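Local coordinates for protein cytochrome c2 iso-2 (Rhodospirillum centenum, PDB 1JDL) that carries electrons through a covalently bound heme c, serving as electron donor to the oxidised bacteriochlorophyll in the photophosphorylation of purple non-sulfur bacteria, at residues A[10-13]-A[14-17]; A[112-115]-A[116-119]; A[52-55]-A[56-60]. All coordinates share one frame; numbering follows the deposited sequence.

Contact 1 (A[10-13]-A[14-17]); sequences AVFK and KCMA. With HEM (protoporphyrin IX containing Fe), chain B.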
loop_
_atom_site.group_PDB
_atom_site.type_symbol
_atom_site.label_atom_id
_atom_site.label_comp_id
_atom_site.label_asym_id
_atom_site.label_seq_id
_atom_site.Cartn_x
_atom_site.Cartn_y
_atom_site.Cartn_z
ATOM N N ALA A 10 5.837 -15.768 1.697
ATOM C CA ALA A 10 4.703 -16.681 1.658
ATOM C C ALA A 10 3.405 -15.888 1.792
ATOM O O ALA A 10 2.412 -16.179 1.125
ATOM C CB ALA A 10 4.814 -17.701 2.788
ATOM N N VAL A 11 3.418 -14.885 2.662
ATOM C CA VAL A 11 2.245 -14.048 2.863
ATOM C C VAL A 11 1.958 -13.286 1.571
ATOM O O VAL A 11 0.803 -13.052 1.218
ATOM C CB VAL A 11 2.464 -13.029 4.005
ATOM C CG1 VAL A 11 1.267 -12.096 4.109
ATOM C CG2 VAL A 11 2.670 -13.758 5.324
ATOM N N PHE A 12 3.016 -12.912 0.858
ATOM C CA PHE A 12 2.854 -12.162 -0.381
ATOM C C PHE A 12 2.049 -12.922 -1.431
ATOM O O PHE A 12 1.591 -12.338 -2.413
ATOM C CB PHE A 12 4.214 -11.779 -0.968
ATOM C CG PHE A 12 4.129 -10.730 -2.035
ATOM C CD1 PHE A 12 3.887 -9.401 -1.699
ATOM C CD2 PHE A 12 4.236 -11.071 -3.379
ATOM C CE1 PHE A 12 3.749 -8.429 -2.686
ATOM C CE2 PHE A 12 4.100 -10.106 -4.373
ATOM C CZ PHE A 12 3.855 -8.784 -4.023
ATOM N N LYS A 13 1.890 -14.228 -1.242
ATOM C CA LYS A 13 1.109 -15.013 -2.185
ATOM C C LYS A 13 -0.313 -14.454 -2.211
ATOM O O LYS A 13 -1.007 -14.545 -3.223
ATOM C CB LYS A 13 1.086 -16.487 -1.770
ATOM C CG LYS A 13 2.433 -17.179 -1.901
ATOM C CD LYS A 13 2.341 -18.644 -1.499
ATOM C CE LYS A 13 3.668 -19.356 -1.702
ATOM N NZ LYS A 13 3.594 -20.787 -1.292
ATOM N N LYS A 14 -0.729 -13.870 -1.092
ATOM C CA LYS A 14 -2.060 -13.281 -0.970
ATOM C C LYS A 14 -2.156 -11.936 -1.687
ATOM O O LYS A 14 -3.244 -11.370 -1.806
ATOM C CB LYS A 14 -2.426 -13.083 0.502
ATOM C CG LYS A 14 -2.538 -14.378 1.295
ATOM C CD LYS A 14 -2.922 -14.095 2.735
ATOM C CE LYS A 14 -3.091 -15.385 3.521
ATOM N NZ LYS A 14 -3.562 -15.111 4.905
ATOM N N CYS A 15 -1.017 -11.422 -2.147
ATOM C CA CYS A 15 -0.987 -10.142 -2.852
ATOM C C CYS A 15 -0.741 -10.332 -4.337
ATOM O O CYS A 15 -1.094 -9.469 -5.140
ATOM C CB CYS A 15 0.148 -9.245 -2.341
ATOM S SG CYS A 15 0.445 -9.223 -0.583
ATOM N N MET A 16 -0.127 -11.461 -4.694
ATOM C CA MET A 16 0.241 -11.745 -6.080
ATOM C C MET A 16 -0.841 -11.724 -7.146
ATOM O O MET A 16 -0.535 -11.566 -8.330
ATOM C CB MET A 16 0.988 -13.075 -6.161
ATOM C CG MET A 16 2.319 -13.069 -5.438
ATOM S SD MET A 16 3.322 -14.485 -5.900
ATOM C CE MET A 16 2.281 -15.829 -5.329
ATOM N N ALA A 17 -2.096 -11.887 -6.751
ATOM C CA ALA A 17 -3.168 -11.866 -7.730
ATOM C C ALA A 17 -3.269 -10.487 -8.363
ATOM O O ALA A 17 -3.715 -10.353 -9.503
ATOM C CB ALA A 17 -4.493 -12.231 -7.068
HETATM C CHA HEM B . -2.815 -0.493 -3.781
HETATM C CHB HEM B . -0.302 -3.348 -0.816
HETATM C CHC HEM B . -3.149 -7.063 -2.017
HETATM C CHD HEM B . -5.267 -4.345 -5.346
HETATM C C1A HEM B . -1.911 -0.937 -2.815
HETATM C C2A HEM B . -0.996 -0.080 -2.099
HETATM C C3A HEM B . -0.299 -0.896 -1.264
HETATM C C4A HEM B . -0.780 -2.240 -1.482
HETATM C CMA HEM B . 0.750 -0.486 -0.242
HETATM C CAA HEM B . -0.769 1.412 -2.379
HETATM C CBA HEM B . 0.310 1.509 -3.457
HETATM C CGA HEM B . 0.575 2.933 -3.955
HETATM O O1A HEM B . 0.012 3.897 -3.401
HETATM O O2A HEM B . 1.367 3.083 -4.908
HETATM C C1B HEM B . -0.852 -4.618 -0.915
HETATM C C2B HEM B . -0.400 -5.767 -0.171
HETATM C C3B HEM B . -1.358 -6.725 -0.356
HETATM C C4B HEM B . -2.209 -6.264 -1.385
HETATM C CMB HEM B . 0.901 -5.845 0.616
HETATM C CAB HEM B . -1.724 -7.824 0.449
HETATM C CBB HEM B . -1.159 -8.236 1.797
HETATM C C1C HEM B . -4.005 -6.637 -2.991
HETATM C C2C HEM B . -4.992 -7.468 -3.648
HETATM C C3C HEM B . -5.683 -6.645 -4.454
HETATM C C4C HEM B . -4.967 -5.386 -4.482
HETATM C CMC HEM B . -5.178 -8.976 -3.468
HETATM C CAC HEM B . -6.959 -6.816 -5.036
HETATM C CBC HEM B . -7.853 -8.050 -5.102
HETATM C C1D HEM B . -4.735 -3.078 -5.271
HETATM C C2D HEM B . -5.189 -1.966 -6.072
HETATM C C3D HEM B . -4.561 -0.852 -5.587
HETATM C C4D HEM B . -3.701 -1.316 -4.493
HETATM C CMD HEM B . -6.227 -2.002 -7.197
HETATM C CAD HEM B . -4.807 0.594 -6.027
HETATM C CBD HEM B . -5.892 1.157 -5.102
HETATM C CGD HEM B . -6.364 2.545 -5.485
HETATM O O1D HEM B . -7.279 3.056 -4.803
HETATM O O2D HEM B . -5.833 3.131 -6.454
HETATM N NA HEM B . -1.789 -2.258 -2.420
HETATM N NB HEM B . -1.961 -4.924 -1.676
HETATM N NC HEM B . -4.008 -5.348 -3.494
HETATM N ND HEM B . -3.818 -2.688 -4.309
HETATM FE FE HEM B . -2.922 -3.805 -2.944
HETATM O O HOH W 1 -3.212 -13.564 -4.499
#
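C15 lies over one face of the F12 phenyl ring where helix 5-11 runs into the CXXCH heme-attachment motif of the class I cytochrome c fold. The CB of C15 stands 3.9 Å from the centroid of the F12 ring, 21° off the normal and displaced toward the rim, a CH-pi contact; its SG sits obliquely beside CD1 of F12, a sulfur-aromatic contact. A cysteine is needed here because C15 is one of the two residues that bind heme c covalently. M16 reaches the ring at another place: its CG is 3.5 Å from CD2 of F12, approaching obliquely, and the chain then bends at chi3 (-62°) to bring CE back against CA and CG of K13. The K13 and M16 side chains therefore run side by side, two flexible chains suited to an exposed border. F12 turns CG away from its own N, chi1 -166°, which carries the ring forward to these partners and into a core of V111, L115, V21 and L33. Replacing F12 by an alanine is likely to leave CB of C15 without its aromatic cover and to open a gap toward helix 105-115. On the solvent side, the extended K14 chain passes V11 O and ends in a salt bridge with E107. K14 N bonds V11 O, and the carbonyl of F12 adds two more bonds: its O accepts from C15 N at 2.8 Å, from above the carbonyl plane, and from M16 N at 3.0 Å, nearly along the C=O axis.

Contact 2 (A[112-115]-A[116-119]); sequences VAYL and KQFS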
loop_
_atom_site.group_PDB
_atom_site.type_symbol
_atom_site.label_atom_id
_atom_site.label_comp_id
_atom_site.label_asym_id
_atom_site.label_seq_id
_atom_site.Cartn_x
_atom_site.Cartn_y
_atom_site.Cartn_z
ATOM N N VAL A 112 5.580 -6.893 5.141
ATOM C CA VAL A 112 6.281 -5.614 5.040
ATOM C C VAL A 112 7.794 -5.862 5.076
ATOM O O VAL A 112 8.559 -5.194 4.377
ATOM C CB VAL A 112 5.861 -4.660 6.178
ATOM C CG1 VAL A 112 6.764 -3.435 6.215
ATOM C CG2 VAL A 112 4.419 -4.227 5.958
ATOM N N ALA A 113 8.230 -6.827 5.881
ATOM C CA ALA A 113 9.654 -7.150 5.949
ATOM C C ALA A 113 10.105 -7.639 4.574
ATOM O O ALA A 113 11.228 -7.376 4.139
ATOM C CB ALA A 113 9.900 -8.229 7.006
ATOM N N TYR A 114 9.216 -8.349 3.886
ATOM C CA TYR A 114 9.505 -8.861 2.551
ATOM C C TYR A 114 9.595 -7.705 1.549
ATOM O O TYR A 114 10.516 -7.644 0.728
ATOM C CB TYR A 114 8.406 -9.844 2.127
ATOM C CG TYR A 114 8.541 -10.360 0.714
ATOM C CD1 TYR A 114 9.613 -11.173 0.341
ATOM C CD2 TYR A 114 7.598 -10.031 -0.255
ATOM C CE1 TYR A 114 9.740 -11.644 -0.960
ATOM C CE2 TYR A 114 7.716 -10.497 -1.561
ATOM C CZ TYR A 114 8.788 -11.302 -1.906
ATOM O OH TYR A 114 8.902 -11.765 -3.198
ATOM N N LEU A 115 8.645 -6.779 1.632
ATOM C CA LEU A 115 8.615 -5.634 0.730
ATOM C C LEU A 115 9.834 -4.736 0.900
ATOM O O LEU A 115 10.272 -4.101 -0.055
ATOM C CB LEU A 115 7.347 -4.808 0.957
ATOM C CG LEU A 115 6.039 -5.466 0.517
ATOM C CD1 LEU A 115 4.855 -4.607 0.944
ATOM C CD2 LEU A 115 6.052 -5.659 -0.991
ATOM N N LYS A 116 10.370 -4.679 2.114
ATOM C CA LYS A 116 11.534 -3.841 2.393
ATOM C C LYS A 116 12.766 -4.307 1.628
ATOM O O LYS A 116 13.699 -3.533 1.414
ATOM C CB LYS A 116 11.843 -3.832 3.892
ATOM C CG LYS A 116 10.808 -3.114 4.741
ATOM C CD LYS A 116 11.228 -3.056 6.207
ATOM C CE LYS A 116 12.328 -2.028 6.448
ATOM N NZ LYS A 116 13.581 -2.321 5.699
ATOM N N GLN A 117 12.764 -5.573 1.221
ATOM C CA GLN A 117 13.885 -6.141 0.475
ATOM C C GLN A 117 13.979 -5.597 -0.942
ATOM O O GLN A 117 15.014 -5.731 -1.600
ATOM C CB GLN A 117 13.755 -7.662 0.402
ATOM C CG GLN A 117 13.858 -8.373 1.735
ATOM C CD GLN A 117 13.792 -9.877 1.577
ATOM O OE1 GLN A 117 12.808 -10.416 1.066
ATOM N NE2 GLN A 117 14.842 -10.566 2.010
ATOM N N PHE A 118 12.895 -4.984 -1.412
ATOM C CA PHE A 118 12.842 -4.450 -2.768
ATOM C C PHE A 118 12.878 -2.927 -2.846
ATOM O O PHE A 118 12.523 -2.346 -3.874
ATOM C CB PHE A 118 11.584 -4.972 -3.465
ATOM C CG PHE A 118 11.566 -6.462 -3.643
ATOM C CD1 PHE A 118 12.111 -7.046 -4.782
ATOM C CD2 PHE A 118 11.006 -7.284 -2.668
ATOM C CE1 PHE A 118 12.095 -8.431 -4.952
ATOM C CE2 PHE A 118 10.986 -8.666 -2.826
ATOM C CZ PHE A 118 11.530 -9.243 -3.971
ATOM N N SER A 119 13.302 -2.288 -1.761
ATOM C CA SER A 119 13.396 -0.833 -1.705
ATOM C C SER A 119 14.694 -0.434 -1.013
ATOM O O SER A 119 15.181 -1.148 -0.136
ATOM C CB SER A 119 12.211 -0.236 -0.931
ATOM O OG SER A 119 10.995 -0.398 -1.635
HETATM O O HOH W 2 9.469 -2.540 -2.114
#
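The carbonyl oxygen of L115 is gripped twice as helix 105-115 gives way to the C-terminal tail: F118 N donates to L115 O at 3.1 Å from above the carbonyl plane, and water 2 donates to the same L115 O at 2.7 Å. That water also bonds OG of S119, a small hydroxyl that can face both the water and the backbone N of I37. One residue earlier, Q117 N donates to Y114 O, so two i+3 bonds follow the i+4 bond from K116 N to V112 O and tighten the winding. The main side-chain meeting is a T-shaped pair, F118 presenting its edge to the face of Y114 with centroids 5.2 Å apart and planes at 72°. CE2 of F118 comes within 3.6 Å of CZ of Y114, toward the rim of that face. The two rings converge because Y114 swings CG anti to its N (chi1 175°) whereas F118 holds CG beside its own N (chi1 -64°). Q117 crosses the tyrosine at about a right angle, its OE1 3.4 Å from CD1 of Y114; a long amide suits this exposed border. V112 and L115 are the aliphatic, buried members, V112 on helix 65-71 and L115 close to the heme. This is the end of the C-terminal helix of the class I cytochrome c fold, packed against the N-terminal helix through Y114 on E9 and A113 on P5.

Contact 3 (A[52-55]-A[56-60]); sequences INHA and AGEAG. With HEM (protoporphyrin IX containing Fe), chain B.
Residues 52-58 are alpha-helical, with i+4 bonds such as E58 N to H54 O and A59 N to A55 O, and the helix ends in a Schellman motif at G60, whose N bonds G57 O at 2.9 Å and whose positive phi of 111° would make a CB collide with the carbonyl oxygen of A59, so glycine suits the place. On the exposed flank, E58 reaches back one turn over H54. CG of E58 stands 4.1 Å from the centroid of the H54 imidazole, over the face, in a CH-pi contact, and a bend at chi2 (-74°) keeps the carboxylate near the ring, the two planes 57° apart. Water 3 bridges the two polar ends, lying in the ring plane 3.0 Å from NE2 of H54 and donating to OE1 of E58. Two polar side chains suit this solvent-facing side, and the carboxylate would probably favour a protonated imidazole. N53, on another side, puts its CB 3.5 Å from O1D of the heme, among the propionates, while its backbone N bonds OG of S50. Small alanines suit the buried sides: A56 meets L79 and L61, A55 meets Q91. Through I52 on L79 and L83, and A59 on L83, helix 51-58 packs against helix 75-85.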
loop_
_atom_site.group_PDB
_atom_site.type_symbol
_atom_site.label_atom_id
_atom_site.label_comp_id
_atom_site.label_asym_id
_atom_site.label_seq_id
_atom_site.Cartn_x
_atom_site.Cartn_y
_atom_site.Cartn_z
ATOM N N ILE A 52 -9.153 8.831 -4.117
ATOM C CA ILE A 52 -8.743 8.823 -2.719
ATOM C C ILE A 52 -7.282 8.407 -2.488
ATOM O O ILE A 52 -6.604 8.991 -1.643
ATOM C CB ILE A 52 -9.723 7.948 -1.871
ATOM C CG1 ILE A 52 -9.609 8.312 -0.387
ATOM C CG2 ILE A 52 -9.487 6.473 -2.133
ATOM C CD1 ILE A 52 -8.338 7.899 0.271
ATOM N N ASN A 53 -6.788 7.422 -3.233
ATOM C CA ASN A 53 -5.399 6.989 -3.084
ATOM C C ASN A 53 -4.489 8.118 -3.591
ATOM O O ASN A 53 -3.461 8.417 -2.991
ATOM C CB ASN A 53 -5.155 5.707 -3.889
ATOM C CG ASN A 53 -3.839 5.031 -3.536
ATOM O OD1 ASN A 53 -2.809 5.684 -3.400
ATOM N ND2 ASN A 53 -3.871 3.712 -3.406
ATOM N N HIS A 54 -4.883 8.748 -4.693
ATOM C CA HIS A 54 -4.114 9.855 -5.260
ATOM C C HIS A 54 -4.095 11.042 -4.294
ATOM O O HIS A 54 -3.044 11.630 -4.034
ATOM C CB HIS A 54 -4.724 10.271 -6.607
ATOM C CG HIS A 54 -4.158 11.541 -7.168
ATOM N ND1 HIS A 54 -4.729 12.772 -6.936
ATOM C CD2 HIS A 54 -3.060 11.771 -7.925
ATOM C CE1 HIS A 54 -4.006 13.710 -7.523
ATOM N NE2 HIS A 54 -2.987 13.127 -8.130
ATOM N N ALA A 55 -5.263 11.377 -3.747
ATOM C CA ALA A 55 -5.390 12.494 -2.816
ATOM C C ALA A 55 -4.552 12.301 -1.556
ATOM O O ALA A 55 -3.965 13.255 -1.046
ATOM C CB ALA A 55 -6.850 12.686 -2.430
ATOM N N ALA A 56 -4.503 11.071 -1.051
ATOM C CA ALA A 56 -3.732 10.787 0.155
ATOM C C ALA A 56 -2.249 11.097 -0.055
ATOM O O ALA A 56 -1.598 11.656 0.822
ATOM C CB ALA A 56 -3.918 9.329 0.567
ATOM N N GLY A 57 -1.721 10.732 -1.221
ATOM C CA GLY A 57 -0.325 10.995 -1.510
ATOM C C GLY A 57 -0.055 12.487 -1.581
ATOM O O GLY A 57 0.935 12.969 -1.028
ATOM N N GLU A 58 -0.936 13.219 -2.259
ATOM C CA GLU A 58 -0.789 14.668 -2.391
ATOM C C GLU A 58 -0.867 15.341 -1.024
ATOM O O GLU A 58 -0.280 16.407 -0.810
ATOM C CB GLU A 58 -1.885 15.236 -3.297
ATOM C CG GLU A 58 -1.777 14.813 -4.752
ATOM C CD GLU A 58 -0.654 15.517 -5.490
ATOM O OE1 GLU A 58 -0.436 15.204 -6.677
ATOM O OE2 GLU A 58 0.011 16.388 -4.888
ATOM N N ALA A 59 -1.598 14.717 -0.104
ATOM C CA ALA A 59 -1.753 15.244 1.248
ATOM C C ALA A 59 -0.565 14.867 2.134
ATOM O O ALA A 59 -0.547 15.185 3.325
ATOM C CB ALA A 59 -3.052 14.738 1.865
ATOM N N GLY A 60 0.416 14.174 1.556
ATOM C CA GLY A 60 1.608 13.817 2.308
ATOM C C GLY A 60 1.846 12.361 2.660
ATOM O O GLY A 60 2.846 12.036 3.309
HETATM C CHA HEM B . -2.815 -0.493 -3.781
HETATM C CHB HEM B . -0.302 -3.348 -0.816
HETATM C CHC HEM B . -3.149 -7.063 -2.017
HETATM C CHD HEM B . -5.267 -4.345 -5.346
HETATM C C1A HEM B . -1.911 -0.937 -2.815
HETATM C C2A HEM B . -0.996 -0.080 -2.099
HETATM C C3A HEM B . -0.299 -0.896 -1.264
HETATM C C4A HEM B . -0.780 -2.240 -1.482
HETATM C CMA HEM B . 0.750 -0.486 -0.242
HETATM C CAA HEM B . -0.769 1.412 -2.379
HETATM C CBA HEM B . 0.310 1.509 -3.457
HETATM C CGA HEM B . 0.575 2.933 -3.955
HETATM O O1A HEM B . 0.012 3.897 -3.401
HETATM O O2A HEM B . 1.367 3.083 -4.908
HETATM C C1B HEM B . -0.852 -4.618 -0.915
HETATM C C2B HEM B . -0.400 -5.767 -0.171
HETATM C C3B HEM B . -1.358 -6.725 -0.356
HETATM C C4B HEM B . -2.209 -6.264 -1.385
HETATM C CMB HEM B . 0.901 -5.845 0.616
HETATM C CAB HEM B . -1.724 -7.824 0.449
HETATM C CBB HEM B . -1.159 -8.236 1.797
HETATM C C1C HEM B . -4.005 -6.637 -2.991
HETATM C C2C HEM B . -4.992 -7.468 -3.648
HETATM C C3C HEM B . -5.683 -6.645 -4.454
HETATM C C4C HEM B . -4.967 -5.386 -4.482
HETATM C CMC HEM B . -5.178 -8.976 -3.468
HETATM C CAC HEM B . -6.959 -6.816 -5.036
HETATM C CBC HEM B . -7.853 -8.050 -5.102
HETATM C C1D HEM B . -4.735 -3.078 -5.271
HETATM C C2D HEM B . -5.189 -1.966 -6.072
HETATM C C3D HEM B . -4.561 -0.852 -5.587
HETATM C C4D HEM B . -3.701 -1.316 -4.493
HETATM C CMD HEM B . -6.227 -2.002 -7.197
HETATM C CAD HEM B . -4.807 0.594 -6.027
HETATM C CBD HEM B . -5.892 1.157 -5.102
HETATM C CGD HEM B . -6.364 2.545 -5.485
HETATM O O1D HEM B . -7.279 3.056 -4.803
HETATM O O2D HEM B . -5.833 3.131 -6.454
HETATM N NA HEM B . -1.789 -2.258 -2.420
HETATM N NB HEM B . -1.961 -4.924 -1.676
HETATM N NC HEM B . -4.008 -5.348 -3.494
HETATM N ND HEM B . -3.818 -2.688 -4.309
HETATM FE FE HEM B . -2.922 -3.805 -2.944
HETATM O O HOH W 3 -0.980 14.776 -9.693
#

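From the N terminus, contact 1 comes first, carrying helix 5-11 into the heme-attachment turn. Contact 3 follows in helix 51-58 and its capped end, and contact 2 finishes the series where helix 105-115 passes into the tail. Each is one continuous local turn, so none encloses a long loop and none nests in or crosses another. Contacts 1 and 2 nevertheless meet in space, F12 CG lying 3.6 Å from Y114 CE2, which joins the N- and C-terminal helices. Contact 3 lies across the chain's centre, about 25 Å from contact 1 between centres, yet both touch the heme, one at its thioether side, the other at its propionates.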